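Local coordinates for protein lipolytic enzyme (Clostridium thermocellum, PDB 2VPT) that is the catalytic domain of a cellulosomal family 3 carbohydrate esterase of the SGNH hydrolase clan, an acetylxylan esterase that removes acetyl groups from xylan, at residues N120-V125 and G153-F158; S162-D167 and Y184-N189. One frame throughout, in Å; residues are numbered along the deposited sequence.

Contact 1. Residues N120-V125 and G153-F158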
# COMPACT_ATOMS: atom_id res chain seq x y z
N ASN A 120 24.29 16.23 4.95
CA ASN A 120 24.93 15.21 5.78
C ASN A 120 24.33 13.81 5.66
O ASN A 120 24.75 12.88 6.35
CB ASN A 120 24.94 15.65 7.24
CG ASN A 120 25.84 16.85 7.48
OD1 ASN A 120 26.87 17.00 6.82
ND2 ASN A 120 25.45 17.71 8.39
N VAL A 121 23.36 13.66 4.76
CA VAL A 121 22.69 12.38 4.59
C VAL A 121 23.62 11.37 3.92
O VAL A 121 24.56 11.73 3.20
CB VAL A 121 21.37 12.54 3.80
CG1 VAL A 121 21.62 12.60 2.29
CG2 VAL A 121 20.41 11.41 4.13
N THR A 122 23.38 10.09 4.17
CA THR A 122 24.01 9.01 3.44
C THR A 122 22.96 8.44 2.49
O THR A 122 21.84 8.14 2.90
CB THR A 122 24.54 7.94 4.40
OG1 THR A 122 25.60 8.51 5.17
CG2 THR A 122 25.05 6.71 3.66
N LEU A 123 23.34 8.29 1.23
CA LEU A 123 22.41 7.89 0.17
C LEU A 123 22.86 6.61 -0.50
O LEU A 123 24.01 6.46 -0.90
CB LEU A 123 22.30 9.02 -0.87
CG LEU A 123 21.38 8.78 -2.08
CD1 LEU A 123 19.91 8.62 -1.69
CD2 LEU A 123 21.51 9.92 -3.10
N PHE A 124 21.94 5.66 -0.61
CA PHE A 124 22.10 4.44 -1.38
C PHE A 124 21.17 4.50 -2.57
O PHE A 124 20.01 4.86 -2.43
CB PHE A 124 21.78 3.22 -0.52
CG PHE A 124 22.77 2.99 0.58
CD1 PHE A 124 23.91 2.27 0.33
CD2 PHE A 124 22.59 3.52 1.84
CE1 PHE A 124 24.85 2.05 1.32
CE2 PHE A 124 23.54 3.31 2.84
CZ PHE A 124 24.66 2.57 2.57
N VAL A 125 21.70 4.15 -3.74
CA VAL A 125 20.96 4.16 -4.99
C VAL A 125 21.00 2.76 -5.59
O VAL A 125 22.09 2.23 -5.83
CB VAL A 125 21.54 5.17 -5.98
CG1 VAL A 125 20.77 5.12 -7.31
CG2 VAL A 125 21.49 6.59 -5.37
N GLY A 153 33.27 13.14 -3.78
CA GLY A 153 33.26 13.22 -2.32
C GLY A 153 31.89 13.06 -1.69
O GLY A 153 31.76 13.17 -0.48
N LYS A 154 30.86 12.79 -2.50
CA LYS A 154 29.51 12.57 -1.96
C LYS A 154 29.36 11.19 -1.35
O LYS A 154 29.87 10.20 -1.88
CB LYS A 154 28.45 12.76 -3.06
CG LYS A 154 28.25 14.21 -3.50
CD LYS A 154 27.64 15.05 -2.38
CE LYS A 154 26.96 16.32 -2.88
NZ LYS A 154 27.93 17.40 -3.23
N LYS A 155 28.64 11.14 -0.23
CA LYS A 155 28.35 9.89 0.45
C LYS A 155 27.16 9.18 -0.23
O LYS A 155 26.07 9.08 0.34
CB LYS A 155 28.09 10.16 1.94
CG LYS A 155 29.34 10.67 2.67
CD LYS A 155 29.06 11.04 4.12
CE LYS A 155 30.35 11.34 4.86
NZ LYS A 155 30.10 11.82 6.24
N VAL A 156 27.40 8.71 -1.45
CA VAL A 156 26.41 7.97 -2.25
C VAL A 156 27.02 6.64 -2.69
O VAL A 156 28.19 6.58 -3.10
CB VAL A 156 25.89 8.80 -3.46
CG1 VAL A 156 27.04 9.18 -4.41
CG2 VAL A 156 24.78 8.06 -4.20
N TYR A 157 26.24 5.57 -2.59
CA TYR A 157 26.72 4.21 -2.76
C TYR A 157 25.72 3.43 -3.60
O TYR A 157 24.52 3.60 -3.44
CB TYR A 157 26.88 3.54 -1.38
CG TYR A 157 27.77 4.35 -0.47
CD1 TYR A 157 29.15 4.22 -0.54
CD2 TYR A 157 27.24 5.27 0.42
CE1 TYR A 157 29.98 4.98 0.27
CE2 TYR A 157 28.05 6.04 1.25
CZ TYR A 157 29.43 5.89 1.16
OH TYR A 157 30.26 6.65 1.97
N PHE A 158 26.23 2.60 -4.49
CA PHE A 158 25.44 1.80 -5.41
C PHE A 158 25.06 0.48 -4.77
O PHE A 158 25.88 -0.21 -4.17
CB PHE A 158 26.24 1.56 -6.70
CG PHE A 158 25.55 0.70 -7.72
CD1 PHE A 158 24.27 1.01 -8.19
CD2 PHE A 158 26.18 -0.40 -8.25
CE1 PHE A 158 23.67 0.21 -9.14
CE2 PHE A 158 25.58 -1.19 -9.19
CZ PHE A 158 24.32 -0.89 -9.64

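Contact 2. Residues S162-D167 and Y184-N189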
# COMPACT_ATOMS: atom_id res chain seq x y z
N SER A 162 20.51 -5.83 -9.26
CA SER A 162 20.55 -6.65 -10.47
C SER A 162 21.44 -7.89 -10.37
O SER A 162 21.36 -8.75 -11.26
CB SER A 162 20.98 -5.82 -11.67
OG SER A 162 22.28 -5.28 -11.49
N GLU A 163 22.25 -8.00 -9.31
CA GLU A 163 23.07 -9.20 -9.09
C GLU A 163 22.25 -10.36 -8.51
O GLU A 163 22.78 -11.48 -8.34
CB GLU A 163 24.28 -8.87 -8.21
CG GLU A 163 24.02 -8.94 -6.70
CD GLU A 163 25.21 -8.52 -5.88
OE1 GLU A 163 26.08 -7.78 -6.38
OE2 GLU A 163 25.28 -8.93 -4.70
N ILE A 164 20.98 -10.12 -8.21
CA ILE A 164 20.05 -11.17 -7.82
C ILE A 164 20.20 -12.40 -8.71
O ILE A 164 20.32 -12.29 -9.93
CB ILE A 164 18.57 -10.64 -7.83
CG1 ILE A 164 17.60 -11.68 -7.26
CG2 ILE A 164 18.16 -10.20 -9.25
CD1 ILE A 164 16.22 -11.11 -6.95
N GLN A 165 20.22 -13.57 -8.06
CA GLN A 165 20.14 -14.85 -8.75
C GLN A 165 18.70 -15.04 -9.18
O GLN A 165 17.90 -15.65 -8.48
CB GLN A 165 20.60 -15.98 -7.80
CG GLN A 165 20.37 -17.42 -8.30
CD GLN A 165 19.10 -18.09 -7.75
OE1 GLN A 165 18.42 -18.83 -8.46
NE2 GLN A 165 18.79 -17.84 -6.47
N PHE A 166 18.36 -14.49 -10.33
CA PHE A 166 16.97 -14.33 -10.72
C PHE A 166 16.36 -15.60 -11.30
O PHE A 166 16.91 -16.20 -12.22
CB PHE A 166 16.83 -13.18 -11.73
CG PHE A 166 15.41 -12.86 -12.08
CD1 PHE A 166 14.58 -12.26 -11.15
CD2 PHE A 166 14.91 -13.17 -13.34
CE1 PHE A 166 13.26 -11.96 -11.47
CE2 PHE A 166 13.59 -12.88 -13.66
CZ PHE A 166 12.76 -12.27 -12.72
N ASP A 167 15.22 -15.99 -10.75
CA ASP A 167 14.47 -17.13 -11.23
C ASP A 167 13.02 -16.70 -11.33
O ASP A 167 12.34 -16.52 -10.33
CB ASP A 167 14.64 -18.30 -10.26
CG ASP A 167 13.98 -19.57 -10.75
OD1 ASP A 167 13.17 -19.53 -11.70
OD2 ASP A 167 14.27 -20.62 -10.16
N TYR A 184 11.41 -10.59 -2.94
CA TYR A 184 11.72 -9.49 -2.03
C TYR A 184 12.74 -9.87 -0.96
O TYR A 184 13.54 -9.04 -0.55
CB TYR A 184 10.45 -8.92 -1.39
CG TYR A 184 9.66 -7.97 -2.26
CD1 TYR A 184 10.25 -6.81 -2.74
CD2 TYR A 184 8.33 -8.18 -2.55
CE1 TYR A 184 9.53 -5.89 -3.51
CE2 TYR A 184 7.61 -7.29 -3.32
CZ TYR A 184 8.21 -6.15 -3.81
OH TYR A 184 7.50 -5.23 -4.58
N LYS A 185 12.72 -11.12 -0.51
CA LYS A 185 13.72 -11.59 0.44
C LYS A 185 15.11 -11.58 -0.17
O LYS A 185 16.05 -11.14 0.45
CB LYS A 185 13.38 -12.99 0.95
CG LYS A 185 12.37 -13.02 2.06
CD LYS A 185 12.19 -14.43 2.58
CE LYS A 185 13.45 -15.06 3.10
NZ LYS A 185 13.12 -16.37 3.77
N LYS A 186 15.23 -12.04 -1.41
CA LYS A 186 16.51 -11.96 -2.12
C LYS A 186 17.00 -10.51 -2.23
O LYS A 186 18.17 -10.20 -2.04
CB LYS A 186 16.41 -12.57 -3.51
CG LYS A 186 16.23 -14.10 -3.54
CD LYS A 186 16.23 -14.60 -5.00
CE LYS A 186 15.98 -16.09 -5.14
NZ LYS A 186 16.12 -16.51 -6.56
N ILE A 187 16.08 -9.60 -2.56
CA ILE A 187 16.42 -8.19 -2.67
C ILE A 187 16.88 -7.62 -1.33
O ILE A 187 17.87 -6.92 -1.25
CB ILE A 187 15.22 -7.40 -3.25
CG1 ILE A 187 14.98 -7.77 -4.72
CG2 ILE A 187 15.38 -5.89 -3.05
CD1 ILE A 187 16.04 -7.30 -5.67
N ALA A 188 16.16 -7.96 -0.26
CA ALA A 188 16.56 -7.55 1.08
C ALA A 188 17.99 -7.98 1.42
O ALA A 188 18.75 -7.23 2.02
CB ALA A 188 15.61 -8.12 2.12
N ASN A 189 18.34 -9.20 1.03
CA ASN A 189 19.70 -9.69 1.28
C ASN A 189 20.77 -8.90 0.56
O ASN A 189 21.86 -8.71 1.09
CB ASN A 189 19.78 -11.19 1.07
CG ASN A 189 19.27 -11.94 2.31
OD1 ASN A 189 18.09 -12.23 2.43
ND2 ASN A 189 20.16 -12.18 3.27

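Contact 1. Residues N120-V125 and G153-F158
Phe124 and Tyr157 fill one face of the pair formed by the parallel strands 122-125 and 156-158. Phe124 has CG anti to its carbonyl carbon (chi1 -68°), which sets the ring beside Tyr157; its CD1 comes to 3.7 Å from Tyr157 CB, with CE1 beside it. Tyr157 CD2 lies over one face of the Phe124 ring, and the ring planes are turned 37° apart with centroids 5.5 Å from each other, so the pair meets obliquely. Along the strand, Thr122 CG2 meets the edge of the Tyr157 ring, 3.9 Å from CE2.

On the other face the knob is a single methyl. Val156 CG2, anti to its own backbone N, fits the hollow between Leu123 CD2 (3.9 Å from that methyl) and Val125 CG2 (3.8 Å from it). Leu123 and Val156 run side by side here, pointing the same way.

Between the two faces the backbones are joined by bonds from Leu123 N to Lys155 O (3.0 Å) and from Val125 N to Tyr157 O (2.9 Å). The third, Tyr157 N to Leu123 O, is more bent, 141° at the hydrogen; the same oxygen also takes a CA-H contact from Val156 CA at 3.1 Å.

This is the closing pair of a beta-alpha-beta crossover in the alpha/beta/alpha sandwich of the SGNH fold. Helices 104-117 and 142-151 cover the Leu123 and Val156 face; Thr195, Ile198 and Leu202 of helix 181-203 cover the other. Strand 122-126 is also hydrogen-bonded to strand 86-90 along its far side. The chemistry therefore divides: facing peptide groups pair between the strands, while mostly apolar side chains on both faces meet the helices, with Tyr157 partly exposed and Lys155 at the exposed end.

Contact 2. Residues S162-D167 and Y184-N189
Ile164 and Lys186 cross at about a right angle, the isoleucine's outer branch lying against the lysine's aliphatic stem. Ile164 CG1 is anti to the backbone N (chi1 -173°), which directs this branch at the helix. Its CD1 touches Lys186 CB at 3.7 Å, and CG1 lies 3.9 Å from Lys186 CD. The same CD1 reaches Ile187 CD1 at 4.0 Å, giving the methyl apolar partners on two successive helix residues.

Beyond CG the Lys186 chain is fully extended, passing Ile164 to bring its ammonium group to the loop backbone. There NZ donates to Gln165 O at 2.8 Å, nearly in line with the carbonyl bond (167° at the oxygen). Gln165 is the centre of an inverse gamma turn.

NZ also forms a salt bridge with Asp171 OD2, an oxygen that accepts Asp167 N as well, so lysine, turn and following helix share one polar cluster. Asp167 OD2 lies 5.8 Å from NZ, too far for a contact but close enough that the opposite charges may favour each other. Asp167 OD1 instead caps Asn169 N at the start of helix 168-171.

The contact thus lays the loop after strand 156-159 along helix 181-203, with Pro130 and Ile190 also packing on Ile164, while Ala188 and Asn189 touch helix 28-37.

Contact 1 and contact 2 follow one another along the chain, which runs on from strand 156-159 of contact 1 into the loop 162-167 of contact 2. Their centres are about 22 Å apart and their segments do not otherwise touch. Helix 181-203 joins them in space: its first turns hold the loop 162-167, while later turns cover Phe124 and Tyr157. The chain between Asp167 and Tyr184 carries Asp175 and His178, which with Ser14 probably form the catalytic triad, so the two segments of contact 2 flank these two residues in sequence. The calcium ion is bound elsewhere, by Asp43, Phe44, Asp57 and Asp59.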